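Local structure of ssDNA binding protein (Aeropyrum pernix, 4PSN) at the interface of chains A and B and the interface of chains A and C. The protein binds single-stranded DNA, which the subunits of its four-chain assembly entrap in a system of tunnels running between them. Residues are numbered along the deposited sequence; one frame, centred on the assembly and turned at random. Chains: chain A/B/C, ssDNA binding protein.

Contact 1: the interface of chains A and B. Residues chain A 13, 67-69, 95, 97; chain B 11, 69, 71, 94-95.
The methyl CG2 of A:Val69 sits over the indole face of B:Trp95, 3.4 Å from the centroid of the five-membered ring. The two-fold repeats the contact with the chains exchanged: B:Val69 CG2 lies over the five-membered ring of A:Trp95. A branched valine suits the place, because with CG1 anti to the backbone N (chi1 172°) the other methyl is carried straight at the flat ring, which its side chain meets at about a right angle. Between the two pairs the tryptophans meet back to back, A:Trp95 CB lying 3.5 Å from B:Trp95 CB, while the rings turn away toward the opposite subunits. Farther out, A:Ile13 reaches the benzo rim with its tip, CD1 standing 3.8 Å from B:Trp95 CZ2, and B:Leu11 adds its methyls beside A:Ile13 and A:Val69. The other indole face meets A:Arg97, whose CA stands above the pyrrole corner, 3.3 Å from B:Trp95 CD1; here strands 90-97 of the two chains form an antiparallel bridge. At the rim, B:Trp95 NE1 donates to the carbonyl A:Leu67 O at 2.9 Å, in the ring plane and nearly straight (167° at H), which fixes the ring's rotation. Behind it, A:Arg97 N donates to the carboxylate oxygen A:Asp68 OD1 at 3.0 Å, from above the carboxylate plane.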
# COMPACT_ATOMS: atom_id res chain seq x y z
N ILE A 13 8.71 8.10 -5.44
CA ILE A 13 9.66 9.21 -5.48
C ILE A 13 10.94 8.68 -6.10
O ILE A 13 11.35 7.54 -5.82
CB ILE A 13 9.94 9.78 -4.07
CG1 ILE A 13 8.69 10.48 -3.52
CG2 ILE A 13 11.05 10.80 -4.11
CD1 ILE A 13 8.40 11.79 -4.27
N LEU A 67 13.74 14.11 -6.31
CA LEU A 67 12.47 14.44 -5.66
C LEU A 67 11.31 14.45 -6.63
O LEU A 67 10.20 14.86 -6.28
CB LEU A 67 12.56 15.79 -4.97
CG LEU A 67 13.61 15.80 -3.86
CD1 LEU A 67 13.59 17.13 -3.14
CD2 LEU A 67 13.32 14.65 -2.91
N ASP A 68 11.56 14.02 -7.87
CA ASP A 68 10.50 13.84 -8.85
C ASP A 68 9.75 12.52 -8.58
O ASP A 68 10.12 11.74 -7.69
CB ASP A 68 11.06 13.87 -10.28
CG ASP A 68 11.54 15.27 -10.71
OD1 ASP A 68 11.09 16.28 -10.14
OD2 ASP A 68 12.36 15.36 -11.64
N VAL A 69 8.70 12.27 -9.36
CA VAL A 69 7.94 11.03 -9.28
C VAL A 69 8.11 10.24 -10.56
O VAL A 69 8.13 10.81 -11.66
CB VAL A 69 6.44 11.28 -9.01
CG1 VAL A 69 5.64 9.97 -9.13
CG2 VAL A 69 6.25 11.91 -7.62
N TRP A 95 7.06 12.61 -13.68
CA TRP A 95 6.33 13.81 -13.27
C TRP A 95 7.33 14.69 -12.57
O TRP A 95 8.02 14.24 -11.65
CB TRP A 95 5.20 13.47 -12.28
CG TRP A 95 4.03 12.66 -12.83
CD1 TRP A 95 2.80 13.14 -13.20
CD2 TRP A 95 3.97 11.23 -13.02
NE1 TRP A 95 1.99 12.10 -13.62
CE2 TRP A 95 2.68 10.93 -13.52
CE3 TRP A 95 4.88 10.18 -12.83
CZ2 TRP A 95 2.28 9.62 -13.83
CZ3 TRP A 95 4.47 8.87 -13.13
CH2 TRP A 95 3.19 8.61 -13.61
N ARG A 97 8.53 17.77 -10.17
CA ARG A 97 8.11 18.48 -8.97
C ARG A 97 7.90 19.98 -9.22
O ARG A 97 8.74 20.64 -9.81
CB ARG A 97 9.19 18.29 -7.89
CG ARG A 97 8.78 18.68 -6.47
CD ARG A 97 9.98 18.53 -5.52
NE ARG A 97 11.10 19.36 -5.96
CZ ARG A 97 11.42 20.54 -5.42
NH1 ARG A 97 12.45 21.23 -5.90
NH2 ARG A 97 10.72 21.01 -4.40
N LEU B 11 1.40 9.47 -2.45
CA LEU B 11 1.35 9.86 -3.86
C LEU B 11 0.09 9.30 -4.48
O LEU B 11 -0.21 8.13 -4.31
CB LEU B 11 2.56 9.31 -4.61
CG LEU B 11 3.95 9.67 -4.09
CD1 LEU B 11 5.03 8.93 -4.91
CD2 LEU B 11 4.16 11.19 -4.15
N VAL B 69 0.47 14.21 -10.54
CA VAL B 69 0.56 13.49 -9.27
C VAL B 69 0.47 14.51 -8.13
O VAL B 69 1.04 15.58 -8.24
CB VAL B 69 1.87 12.66 -9.16
CG1 VAL B 69 2.03 12.07 -7.74
CG2 VAL B 69 1.88 11.53 -10.20
N ARG B 71 0.31 14.95 -3.56
CA ARG B 71 0.37 14.33 -2.25
C ARG B 71 -0.14 15.38 -1.28
O ARG B 71 0.28 16.54 -1.33
CB ARG B 71 1.80 13.91 -1.89
CG ARG B 71 1.88 13.23 -0.52
CD ARG B 71 3.18 12.42 -0.32
NE ARG B 71 4.36 13.25 -0.52
CZ ARG B 71 5.60 12.77 -0.70
NH1 ARG B 71 5.82 11.46 -0.70
NH2 ARG B 71 6.61 13.61 -0.87
N LEU B 94 2.75 18.91 -5.65
CA LEU B 94 2.26 18.67 -7.01
C LEU B 94 3.41 18.28 -7.91
O LEU B 94 4.46 18.88 -7.87
CB LEU B 94 1.59 19.94 -7.56
CG LEU B 94 1.04 19.89 -8.99
CD1 LEU B 94 0.03 18.76 -9.18
CD2 LEU B 94 0.42 21.24 -9.39
N TRP B 95 3.21 17.26 -8.74
CA TRP B 95 4.18 16.95 -9.77
C TRP B 95 3.46 16.97 -11.12
O TRP B 95 2.37 16.39 -11.25
CB TRP B 95 4.80 15.57 -9.55
CG TRP B 95 5.63 15.41 -8.31
CD1 TRP B 95 7.00 15.44 -8.23
CD2 TRP B 95 5.16 15.17 -6.99
NE1 TRP B 95 7.40 15.24 -6.93
CE2 TRP B 95 6.29 15.07 -6.14
CE3 TRP B 95 3.88 15.05 -6.41
CZ2 TRP B 95 6.20 14.83 -4.77
CZ3 TRP B 95 3.78 14.80 -5.04
CH2 TRP B 95 4.94 14.70 -4.24

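Contact 2: the interface of chains A and B. Residues chain A 117, 122, 143-144, 169; chain B 51-52, 55-56.
Helix 40-61 of chain B presents B:Arg52, B:Phe55 and B:Glu56 to A:Tyr143 and A:Pro169 of chain A's Thermo-DBP-RP2 C-terminal domain. The hydrogen bonds converge on phenol and carboxylate. A:Tyr143 OH donates to B:Glu56 OE2 at 2.6 Å, on the syn side but tilted out of the carboxylate plane, and accepts from B:Arg52 NH2 at 3.0 Å. B:Glu56 OE2 turns its anti lone pair to B:Arg52 NH1, 2.6 Å away, so two donors grip this oxygen. A bend at chi2 (-94°) turns the arginine toward that glutamate. B:Arg52 NE meets a water at 2.6 Å that also contacts the carbonyl A:Leu117 O. Among the charged pairs, A:Arg144 also faces B:Glu56, but its side chain is poorly ordered and the modelled approach doubtful. In the apolar contacts, A:Leu117 CD1 lies over the centre of one guanidinium face of B:Arg52, 3.6 Å from CZ, with A:Pro169 CG on the opposite face. An alanine in place of B:Arg52 would probably cost B:Glu56 OE2 its donor from the same helix, leave A:Tyr143 OH without the N-H it accepts, and open a gap between A:Leu117 and A:Pro169. The rigid proline ring also suits B:Phe55: A:Pro169 CA stands over the phenyl face, 3.9 Å from its centroid.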
# COMPACT_ATOMS: atom_id res chain seq x y z
N LEU A 117 -15.08 29.34 2.69
CA LEU A 117 -15.44 28.61 1.48
C LEU A 117 -16.46 27.52 1.81
O LEU A 117 -17.45 27.36 1.10
CB LEU A 117 -14.20 28.01 0.81
CG LEU A 117 -14.49 27.00 -0.30
CD1 LEU A 117 -15.30 27.64 -1.43
CD2 LEU A 117 -13.18 26.43 -0.82
N ILE A 122 -22.87 25.38 -2.36
CA ILE A 122 -22.32 25.24 -3.69
C ILE A 122 -23.38 25.64 -4.71
O ILE A 122 -24.52 25.14 -4.66
CB ILE A 122 -21.86 23.79 -3.96
CG1 ILE A 122 -20.85 23.35 -2.90
CG2 ILE A 122 -21.32 23.68 -5.39
CD1 ILE A 122 -20.58 21.83 -2.86
N TYR A 143 -21.13 23.32 -12.81
CA TYR A 143 -20.53 24.10 -11.75
C TYR A 143 -19.57 25.06 -12.44
O TYR A 143 -18.68 24.62 -13.19
CB TYR A 143 -19.75 23.19 -10.80
CG TYR A 143 -19.00 23.94 -9.75
CD1 TYR A 143 -19.67 24.71 -8.83
CD2 TYR A 143 -17.61 23.87 -9.68
CE1 TYR A 143 -19.01 25.40 -7.86
CE2 TYR A 143 -16.92 24.56 -8.71
CZ TYR A 143 -17.62 25.33 -7.80
OH TYR A 143 -16.96 26.02 -6.82
N ARG A 144 -19.76 26.36 -12.21
CA ARG A 144 -18.99 27.37 -12.93
C ARG A 144 -18.91 27.11 -14.44
O ARG A 144 -17.84 27.22 -15.05
CB ARG A 144 -17.59 27.51 -12.33
CG ARG A 144 -17.62 28.19 -10.99
CD ARG A 144 -16.32 28.92 -10.74
NE ARG A 144 -15.37 28.02 -10.13
CZ ARG A 144 -15.26 27.85 -8.82
NH1 ARG A 144 -14.37 27.00 -8.35
NH2 ARG A 144 -16.03 28.53 -7.98
N PRO A 169 -17.79 20.17 -7.25
CA PRO A 169 -16.43 20.24 -6.70
C PRO A 169 -16.18 19.21 -5.61
O PRO A 169 -15.05 19.08 -5.13
CB PRO A 169 -16.35 21.66 -6.13
CG PRO A 169 -17.76 21.98 -5.72
CD PRO A 169 -18.63 21.29 -6.79
N ASN B 51 -12.50 17.67 0.41
CA ASN B 51 -12.40 17.50 -1.04
C ASN B 51 -12.88 18.75 -1.78
O ASN B 51 -12.36 19.11 -2.83
CB ASN B 51 -13.14 16.26 -1.52
CG ASN B 51 -12.38 14.97 -1.22
OD1 ASN B 51 -12.99 13.91 -0.99
ND2 ASN B 51 -11.06 15.04 -1.22
N ARG B 52 -13.88 19.41 -1.21
CA ARG B 52 -14.43 20.61 -1.82
C ARG B 52 -13.36 21.72 -1.85
O ARG B 52 -13.20 22.43 -2.83
CB ARG B 52 -15.68 21.06 -1.04
CG ARG B 52 -16.58 22.08 -1.74
CD ARG B 52 -16.24 23.51 -1.35
NE ARG B 52 -17.04 24.50 -2.08
CZ ARG B 52 -16.75 24.97 -3.29
NH1 ARG B 52 -15.67 24.52 -3.92
NH2 ARG B 52 -17.53 25.88 -3.88
N PHE B 55 -10.52 20.75 -4.32
CA PHE B 55 -10.89 20.93 -5.71
C PHE B 55 -10.56 22.36 -6.15
O PHE B 55 -9.96 22.56 -7.20
CB PHE B 55 -12.38 20.66 -5.95
CG PHE B 55 -12.80 20.97 -7.37
CD1 PHE B 55 -12.66 20.02 -8.37
CD2 PHE B 55 -13.32 22.20 -7.71
CE1 PHE B 55 -13.02 20.31 -9.68
CE2 PHE B 55 -13.70 22.48 -9.03
CZ PHE B 55 -13.55 21.53 -10.00
N GLU B 56 -10.97 23.35 -5.36
CA GLU B 56 -10.66 24.74 -5.65
C GLU B 56 -9.14 24.97 -5.69
O GLU B 56 -8.63 25.63 -6.59
CB GLU B 56 -11.28 25.67 -4.60
CG GLU B 56 -12.80 25.59 -4.53
CD GLU B 56 -13.45 25.85 -5.88
OE1 GLU B 56 -12.82 26.51 -6.74
OE2 GLU B 56 -14.59 25.38 -6.09
O HOH W 1 -18.87 25.23 -0.40

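Contact 3: the interface of chains A and B. Residues chain A 96-98, 103, 107; chain B 62, 92-94.
This is a two-fold symmetric strand-and-helix interface between copies of one protein: A:Val98 and A:Ile103 pack on B:Leu94, helping to join chains A and B within the four-chain assembly. A backbone bond ties the edges together, A:Val98 N donating to B:Leu94 O at 3.0 Å. A water bridges alongside, 2.8 Å from A:Val98 O and 2.9 Å from B:Leu94 N, giving these backbone polar groups a partner. The side chains that touch across here, from valine, isoleucine and leucine, are aliphatic and suit an apolar contact beside the paired strands. A:Ile103 contributes 71 Å² of hidden surface. Its CG1 is anti to the carbonyl carbon (chi1 -67°) and its chain runs on extended, which brings CD1 to 3.6 Å from B:Leu94 CB, the two side chains meeting at about a right angle. Its other branch, CG2, points toward the backbone of B:Val92, 3.5 Å from the carbonyl O. Isoleucine suits this place because its branches can serve two residues of one strand. On one flank A:Val98 CG2 lies 3.9 Å from B:Leu94 CG; on the other, a helical turn beyond A:Ile103, A:Val107 sets CG2 3.8 Å from B:Val92 CB. In the fold, A:Val98 lies in the short link between strand 90-97 and helix 100-119, whose first turns lay A:Ile103 and A:Val107 along strand 90-97 of chain B.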
# COMPACT_ATOMS: atom_id res chain seq x y z
N ARG A 96 7.41 15.95 -12.98
CA ARG A 96 8.39 16.87 -12.40
C ARG A 96 7.79 17.71 -11.28
O ARG A 96 6.70 18.28 -11.41
CB ARG A 96 9.02 17.75 -13.49
CG ARG A 96 9.74 16.95 -14.57
CD ARG A 96 10.73 17.80 -15.33
NE ARG A 96 11.35 17.08 -16.44
CZ ARG A 96 12.47 16.37 -16.36
NH1 ARG A 96 13.13 16.27 -15.21
NH2 ARG A 96 12.94 15.76 -17.44
N ARG A 97 8.53 17.77 -10.17
CA ARG A 97 8.11 18.48 -8.97
C ARG A 97 7.90 19.98 -9.22
O ARG A 97 8.74 20.64 -9.81
CB ARG A 97 9.19 18.29 -7.89
CG ARG A 97 8.78 18.68 -6.47
CD ARG A 97 9.98 18.53 -5.52
NE ARG A 97 11.10 19.36 -5.96
CZ ARG A 97 11.42 20.54 -5.42
NH1 ARG A 97 12.45 21.23 -5.90
NH2 ARG A 97 10.72 21.01 -4.40
N VAL A 98 6.77 20.50 -8.78
CA VAL A 98 6.54 21.94 -8.74
C VAL A 98 7.24 22.49 -7.50
O VAL A 98 7.03 21.98 -6.39
CB VAL A 98 5.05 22.26 -8.66
CG1 VAL A 98 4.84 23.76 -8.49
CG2 VAL A 98 4.33 21.76 -9.91
N ILE A 103 4.00 26.82 -5.03
CA ILE A 103 2.84 26.20 -4.40
C ILE A 103 2.49 26.79 -3.05
O ILE A 103 1.32 27.03 -2.76
CB ILE A 103 3.02 24.68 -4.21
CG1 ILE A 103 3.06 23.97 -5.56
CG2 ILE A 103 1.88 24.10 -3.39
CD1 ILE A 103 2.97 22.47 -5.42
N VAL A 107 -1.27 27.52 -1.37
CA VAL A 107 -1.80 26.68 -0.30
C VAL A 107 -2.13 27.54 0.91
O VAL A 107 -3.16 27.37 1.54
CB VAL A 107 -0.81 25.58 0.12
CG1 VAL A 107 -1.32 24.86 1.33
CG2 VAL A 107 -0.58 24.60 -1.02
N LEU B 62 -4.16 25.68 -8.81
CA LEU B 62 -2.88 25.13 -9.25
C LEU B 62 -3.01 24.60 -10.67
O LEU B 62 -2.01 24.34 -11.33
CB LEU B 62 -2.37 24.05 -8.29
CG LEU B 62 -2.02 24.55 -6.88
CD1 LEU B 62 -1.60 23.40 -5.97
CD2 LEU B 62 -0.92 25.60 -6.93
N VAL B 92 0.38 20.62 0.42
CA VAL B 92 0.05 20.03 -0.86
C VAL B 92 1.31 19.99 -1.69
O VAL B 92 2.03 20.98 -1.75
CB VAL B 92 -1.03 20.86 -1.59
CG1 VAL B 92 -1.14 20.43 -3.05
CG2 VAL B 92 -2.37 20.72 -0.88
N GLU B 93 1.61 18.84 -2.28
CA GLU B 93 2.72 18.76 -3.23
C GLU B 93 2.14 18.40 -4.59
O GLU B 93 1.15 17.69 -4.66
CB GLU B 93 3.73 17.70 -2.82
CG GLU B 93 4.54 18.05 -1.57
CD GLU B 93 5.09 16.80 -0.92
OE1 GLU B 93 4.35 16.16 -0.16
OE2 GLU B 93 6.26 16.44 -1.19
N LEU B 94 2.75 18.91 -5.65
CA LEU B 94 2.26 18.67 -7.01
C LEU B 94 3.41 18.28 -7.91
O LEU B 94 4.46 18.88 -7.87
CB LEU B 94 1.59 19.94 -7.56
CG LEU B 94 1.04 19.89 -8.99
CD1 LEU B 94 0.03 18.76 -9.18
CD2 LEU B 94 0.42 21.24 -9.39
O HOH W 2 5.23 20.37 -5.03

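Contact 4: the interface of chains A and C. Residues chain A 71, 73, 91, 93; chain C 30-31.
C:Arg30, with 78 Å² hidden, pushes its guanidinium against A:Arg71 and A:Glu93 on neighbouring strands 69-79 and 90-97 of this ThermoDBP-related protein. The two arginines approach tip to tip with their planes 32° apart, and A:Arg71 NH1 lies over one face of the C:Arg30 guanidinium, 3.2 Å from C:Arg30 NH1, without a hydrogen bond. The like charges are probably made tolerable by A:Glu93. A:Arg71 grips its carboxylate side-on, NE donating to A:Glu93 OE1 at 2.8 Å and NH1 to OE2 at 3.0 Å. C:Arg30 NH2 adds a longer salt bridge to A:Glu93 OE1, at 3.3 Å and bent (139° at H), from the opposite face of the carboxylate to A:Arg71 NE. An arginine suits this place because its flat head can lie over the other guanidinium while one N-H reaches the acid; the bend at chi3 of C:Arg30 (59°) turns its head. A glutamine in place of A:Glu93 would probably leave A:Arg71 without its paired acid and the two guanidiniums without the negative charge they share. The poorly ordered C:Asp31 buries 48 Å², sets OD1 over the other face of C:Arg30, and reaches tip to tip toward A:Gln73, which hides 43 Å²; A:Gln73 NE2 remains 3.6 Å from C:Asp31 OD2.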
# COMPACT_ATOMS: atom_id res chain seq x y z
N ARG A 71 7.19 6.21 -12.53
CA ARG A 71 6.48 4.95 -12.49
C ARG A 71 7.03 4.12 -13.62
O ARG A 71 7.17 4.60 -14.75
CB ARG A 71 4.97 5.14 -12.65
CG ARG A 71 4.21 3.83 -12.67
CD ARG A 71 2.72 4.04 -12.38
NE ARG A 71 2.04 4.81 -13.41
CZ ARG A 71 0.78 5.27 -13.30
NH1 ARG A 71 0.24 5.95 -14.29
NH2 ARG A 71 0.09 5.04 -12.19
N GLN A 73 7.53 0.18 -15.59
CA GLN A 73 7.11 -1.19 -15.76
C GLN A 73 7.92 -1.87 -16.85
O GLN A 73 8.35 -1.22 -17.80
CB GLN A 73 5.59 -1.30 -16.01
CG GLN A 73 5.06 -0.78 -17.32
CD GLN A 73 3.55 -1.06 -17.46
OE1 GLN A 73 2.74 -0.58 -16.66
NE2 GLN A 73 3.17 -1.86 -18.45
N ARG A 91 8.43 0.66 -19.96
CA ARG A 91 7.73 1.94 -19.96
C ARG A 91 8.11 2.74 -18.73
O ARG A 91 8.17 2.21 -17.61
CB ARG A 91 6.21 1.77 -20.00
CG ARG A 91 5.70 0.60 -20.84
CD ARG A 91 5.05 1.07 -22.14
NE ARG A 91 6.02 1.26 -23.22
CZ ARG A 91 6.41 0.30 -24.05
NH1 ARG A 91 7.30 0.56 -25.00
NH2 ARG A 91 5.92 -0.92 -23.93
N GLU A 93 7.24 6.55 -16.80
CA GLU A 93 6.50 7.80 -16.75
C GLU A 93 7.24 8.71 -15.79
O GLU A 93 7.82 8.24 -14.81
CB GLU A 93 5.06 7.58 -16.27
CG GLU A 93 4.15 6.88 -17.28
CD GLU A 93 3.00 6.18 -16.60
OE1 GLU A 93 3.23 5.11 -15.98
OE2 GLU A 93 1.86 6.69 -16.66
N ARG C 30 -3.73 -1.98 -17.08
CA ARG C 30 -3.93 -0.55 -17.37
C ARG C 30 -3.50 -0.23 -18.80
O ARG C 30 -4.22 0.44 -19.55
CB ARG C 30 -3.18 0.32 -16.36
CG ARG C 30 -3.29 1.84 -16.58
CD ARG C 30 -2.58 2.65 -15.48
NE ARG C 30 -1.16 2.34 -15.39
CZ ARG C 30 -0.19 3.01 -16.01
NH1 ARG C 30 -0.49 4.07 -16.76
NH2 ARG C 30 1.07 2.64 -15.88
N ASP C 31 -2.32 -0.72 -19.19
CA ASP C 31 -1.78 -0.45 -20.51
C ASP C 31 -2.48 -1.18 -21.65
O ASP C 31 -2.61 -0.65 -22.75
CB ASP C 31 -0.27 -0.71 -20.53
CG ASP C 31 0.55 0.54 -20.22
OD1 ASP C 31 0.02 1.45 -19.55
OD2 ASP C 31 1.72 0.60 -20.66

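Contacts 1 and 3 are neighbours, their C-alpha centres about 8 Å apart, and they share A:Arg97 and B:Leu94, so the paired 90-97 strands of chains A and B carry both. Contact 2 lies about 24 Å from contact 1 and 19 Å from contact 3; helix 100-119 of chain A runs from contact 3 to contact 2, linking the strand pairing to the C-terminal domain. Contact 4, about 15 Å from contact 1 and 31 Å from contact 2, uses strands 69-79 and 90-97 of chain A to meet chain C. The same strands thus serve two different partners, consistent with intersubunit tunnels that hold DNA.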